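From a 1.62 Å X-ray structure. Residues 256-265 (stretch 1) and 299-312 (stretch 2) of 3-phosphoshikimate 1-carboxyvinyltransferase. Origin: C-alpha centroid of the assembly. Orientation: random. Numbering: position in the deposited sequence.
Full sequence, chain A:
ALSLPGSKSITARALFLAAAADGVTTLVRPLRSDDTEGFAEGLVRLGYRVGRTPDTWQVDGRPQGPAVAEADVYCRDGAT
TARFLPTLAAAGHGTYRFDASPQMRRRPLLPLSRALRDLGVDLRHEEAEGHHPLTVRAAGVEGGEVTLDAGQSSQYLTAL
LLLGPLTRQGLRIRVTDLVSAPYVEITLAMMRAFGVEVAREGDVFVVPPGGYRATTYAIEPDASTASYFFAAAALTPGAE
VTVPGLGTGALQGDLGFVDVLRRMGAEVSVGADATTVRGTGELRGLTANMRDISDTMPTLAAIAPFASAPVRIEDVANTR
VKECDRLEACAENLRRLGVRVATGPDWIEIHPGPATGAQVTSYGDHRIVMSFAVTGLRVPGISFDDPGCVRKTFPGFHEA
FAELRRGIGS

Stretch 1 256-265: GFVDVLRRMG
Stretch 2 (299-312) TLAAIAPFASAPVR

At the centre of the contact, the CA-to-CB bond of Leu300 (chi1 t, chi2 p) points sideways to stretch 1: Leu300 CD1 lies 3.7 Å from Met264 SD, and Leu300 CD2 lies 4.2 Å from Val260 CG1, Val260 being t. Met264 (m, t, p) has its CA-to-CB bond toward stretch 2, and its unbranched chain reaches several partners: Met264 SD is 4.3 Å from Ile303 CD1, while Met264 CE is 4.3 Å from Ala307 CB and 4.4 Å from Val311 CG2. Helix 257-263 and helix 299-303, which begins earlier in the chain, run in nearly the same direction, 26° apart (signed crossing angle -26°), with axes 11.9 Å apart at closest approach, a gap filled by side chains. Phe257 CA is nearest Leu300 CA, 8.6 Å, and Met264 CA nearest Ala307 CA, 8.2 Å. The CA-to-CB bond of Leu261 (m, t) points sideways, but the side chain's end comes nearer, placing Leu261 CD2 3.9 Å from Ile303 CD1; Ile303 is p, t. At the other end Phe257 (t, chi2 71°) extends its buried ring obliquely to Thr299 and Leu300, with Phe257 CZ 3.6 Å from Thr299 CG2 and Phe257 CE1 4.0 Å from Leu300 CB. Thr299 (m) offers this methyl while its OG1 is hydrogen-bonded elsewhere in the structure. Apolar packing alone joins the two stretches; no hydrogen bond or salt bridge crosses between them, and 313 Å² is buried, both sides summed. Beyond Ile303, a 3-10 segment, 304-306, leads through loop to extended Val311 and Arg312. Gly265 closes stretch 1 in a Schellman motif at phi/psi 109/2, where a CB would jam against the preceding carbonyl O; Gly265 N donates to Arg262 O at 2.8 Å. Outside the contact, exposed Asp259 and Arg262 form a salt bridge, Arg262 NH1 to Asp259 OD1 at 2.9 Å.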

# COMPACT_ATOMS: atom_id res chain seq x y z
N GLY A 256 0.99 7.26 -11.93
CA GLY A 256 0.42 7.70 -13.20
C GLY A 256 -0.49 8.92 -13.10
O GLY A 256 -0.84 9.51 -14.13
N PHE A 257 -0.89 9.30 -11.89
CA PHE A 257 -1.63 10.55 -11.74
C PHE A 257 -0.83 11.73 -12.30
O PHE A 257 -1.42 12.68 -12.82
CB PHE A 257 -1.99 10.75 -10.26
CG PHE A 257 -2.72 12.04 -9.97
CD1 PHE A 257 -4.03 12.22 -10.38
CD2 PHE A 257 -2.09 13.07 -9.28
CE1 PHE A 257 -4.71 13.39 -10.11
CE2 PHE A 257 -2.75 14.25 -9.00
CZ PHE A 257 -4.06 14.43 -9.42
N VAL A 258 0.50 11.69 -12.23
CA VAL A 258 1.25 12.87 -12.68
C VAL A 258 1.20 13.02 -14.20
O VAL A 258 1.40 14.13 -14.71
CB VAL A 258 2.71 12.89 -12.19
CG1 VAL A 258 2.79 12.80 -10.68
CG2 VAL A 258 3.55 11.80 -12.86
N ASP A 259 0.95 11.93 -14.93
CA ASP A 259 0.77 12.04 -16.37
C ASP A 259 -0.49 12.81 -16.72
O ASP A 259 -0.54 13.50 -17.74
CB ASP A 259 0.75 10.64 -17.00
CG ASP A 259 2.06 9.89 -16.80
OD1 ASP A 259 3.12 10.53 -16.90
OD2 ASP A 259 2.03 8.66 -16.54
N VAL A 260 -1.52 12.72 -15.86
CA VAL A 260 -2.72 13.56 -15.99
C VAL A 260 -2.37 15.02 -15.74
O VAL A 260 -2.79 15.91 -16.48
CB VAL A 260 -3.82 13.07 -15.03
CG1 VAL A 260 -5.06 13.96 -15.16
CG2 VAL A 260 -4.18 11.60 -15.30
N LEU A 261 -1.61 15.30 -14.68
CA LEU A 261 -1.20 16.68 -14.41
C LEU A 261 -0.42 17.27 -15.58
O LEU A 261 -0.61 18.44 -15.95
CB LEU A 261 -0.38 16.75 -13.13
CG LEU A 261 -1.11 16.31 -11.86
CD1 LEU A 261 -0.17 16.40 -10.66
CD2 LEU A 261 -2.40 17.12 -11.62
N ARG A 262 0.45 16.47 -16.21
CA ARG A 262 1.19 16.95 -17.37
C ARG A 262 0.25 17.31 -18.53
O ARG A 262 0.43 18.33 -19.19
CB ARG A 262 2.23 15.91 -17.81
CG ARG A 262 3.19 16.46 -18.87
CD ARG A 262 4.02 15.36 -19.52
NE ARG A 262 5.05 14.84 -18.62
CZ ARG A 262 5.03 13.61 -18.11
NH1 ARG A 262 4.02 12.80 -18.41
NH2 ARG A 262 5.99 13.19 -17.30
N ARG A 263 -0.77 16.47 -18.77
CA ARG A 263 -1.78 16.76 -19.79
C ARG A 263 -2.55 18.05 -19.51
O ARG A 263 -3.07 18.69 -20.44
CB ARG A 263 -2.77 15.60 -19.91
CG ARG A 263 -2.27 14.32 -20.55
CD ARG A 263 -3.44 13.36 -20.79
NE ARG A 263 -4.38 13.96 -21.73
CZ ARG A 263 -5.71 13.82 -21.70
NH1 ARG A 263 -6.30 13.05 -20.78
NH2 ARG A 263 -6.44 14.43 -22.61
N MET A 264 -2.68 18.43 -18.24
CA MET A 264 -3.28 19.71 -17.89
C MET A 264 -2.30 20.87 -18.04
O MET A 264 -2.71 22.03 -17.89
CB MET A 264 -3.82 19.66 -16.45
CG MET A 264 -4.80 18.50 -16.25
SD MET A 264 -5.52 18.44 -14.59
CE MET A 264 -6.79 19.71 -14.75
N GLY A 265 -1.03 20.60 -18.30
CA GLY A 265 -0.06 21.66 -18.55
C GLY A 265 0.96 21.90 -17.46
O GLY A 265 1.79 22.81 -17.60
N THR A 299 -8.55 13.32 -6.14
CA THR A 299 -7.49 14.32 -6.22
C THR A 299 -7.70 15.23 -7.42
O THR A 299 -7.51 16.45 -7.34
CB THR A 299 -6.12 13.64 -6.28
OG1 THR A 299 -6.07 12.60 -5.29
CG2 THR A 299 -5.02 14.66 -6.00
N LEU A 300 -8.08 14.64 -8.57
CA LEU A 300 -8.38 15.44 -9.75
C LEU A 300 -9.68 16.22 -9.59
O LEU A 300 -9.76 17.39 -9.98
CB LEU A 300 -8.45 14.55 -10.99
CG LEU A 300 -8.80 15.33 -12.28
CD1 LEU A 300 -7.80 16.45 -12.52
CD2 LEU A 300 -8.87 14.42 -13.52
N ALA A 301 -10.71 15.59 -9.04
CA ALA A 301 -11.98 16.29 -8.87
C ALA A 301 -11.81 17.57 -8.05
O ALA A 301 -12.49 18.57 -8.32
CB ALA A 301 -13.00 15.36 -8.20
N ALA A 302 -10.89 17.56 -7.09
CA ALA A 302 -10.77 18.70 -6.19
C ALA A 302 -9.98 19.87 -6.77
O ALA A 302 -10.12 20.99 -6.25
CB ALA A 302 -10.13 18.23 -4.87
N ILE A 303 -9.18 19.68 -7.83
CA ILE A 303 -8.53 20.81 -8.51
C ILE A 303 -9.27 21.23 -9.78
O ILE A 303 -8.98 22.31 -10.32
CB ILE A 303 -7.05 20.52 -8.84
CG1 ILE A 303 -6.92 19.36 -9.83
CG2 ILE A 303 -6.28 20.25 -7.56
CD1 ILE A 303 -5.50 19.14 -10.36
N ALA A 304 -10.26 20.44 -10.22
CA ALA A 304 -10.98 20.78 -11.44
C ALA A 304 -11.73 22.12 -11.40
O ALA A 304 -11.93 22.70 -12.48
CB ALA A 304 -11.95 19.64 -11.79
N PRO A 305 -12.17 22.66 -10.25
CA PRO A 305 -12.84 23.98 -10.28
C PRO A 305 -11.99 25.07 -10.90
O PRO A 305 -12.55 26.09 -11.35
CB PRO A 305 -13.14 24.26 -8.81
CG PRO A 305 -13.30 22.90 -8.22
CD PRO A 305 -12.32 22.02 -8.92
N PHE A 306 -10.67 24.89 -10.95
CA PHE A 306 -9.74 25.90 -11.44
C PHE A 306 -9.26 25.63 -12.86
O PHE A 306 -8.42 26.38 -13.36
CB PHE A 306 -8.54 25.98 -10.49
CG PHE A 306 -8.94 25.97 -9.04
CD1 PHE A 306 -9.34 27.14 -8.41
CD2 PHE A 306 -8.94 24.79 -8.31
CE1 PHE A 306 -9.73 27.14 -7.09
CE2 PHE A 306 -9.33 24.78 -6.98
CZ PHE A 306 -9.73 25.96 -6.38
N ALA A 307 -9.78 24.60 -13.53
CA ALA A 307 -9.33 24.28 -14.88
C ALA A 307 -9.91 25.26 -15.90
O ALA A 307 -10.81 26.06 -15.61
CB ALA A 307 -9.72 22.84 -15.24
N SER A 308 -9.36 25.20 -17.11
CA SER A 308 -9.73 26.08 -18.22
C SER A 308 -11.01 25.66 -18.94
O SER A 308 -11.51 26.42 -19.77
CB SER A 308 -8.61 26.11 -19.26
OG SER A 308 -8.59 24.90 -20.01
N ALA A 309 -11.51 24.44 -18.67
CA ALA A 309 -12.62 23.83 -19.41
C ALA A 309 -13.13 22.66 -18.58
O ALA A 309 -12.48 22.30 -17.60
CB ALA A 309 -12.15 23.36 -20.79
N PRO A 310 -14.25 22.01 -18.95
CA PRO A 310 -14.72 20.87 -18.14
C PRO A 310 -13.67 19.80 -17.94
O PRO A 310 -12.83 19.52 -18.81
CB PRO A 310 -15.91 20.34 -18.95
CG PRO A 310 -16.43 21.54 -19.65
CD PRO A 310 -15.24 22.40 -19.96
N VAL A 311 -13.72 19.18 -16.76
CA VAL A 311 -12.90 18.02 -16.44
C VAL A 311 -13.86 16.85 -16.35
O VAL A 311 -14.75 16.84 -15.49
CB VAL A 311 -12.11 18.22 -15.13
CG1 VAL A 311 -11.40 16.93 -14.76
CG2 VAL A 311 -11.10 19.37 -15.30
N ARG A 312 -13.73 15.90 -17.26
CA ARG A 312 -14.59 14.73 -17.26
C ARG A 312 -13.76 13.50 -16.90
O ARG A 312 -12.81 13.16 -17.63
CB ARG A 312 -15.27 14.56 -18.61
CG ARG A 312 -16.29 13.42 -18.64
CD ARG A 312 -17.07 13.41 -19.93
NE ARG A 312 -17.86 12.20 -20.15
CZ ARG A 312 -19.18 12.14 -20.00
NH1 ARG A 312 -19.86 13.22 -19.65
NH2 ARG A 312 -19.83 11.01 -20.24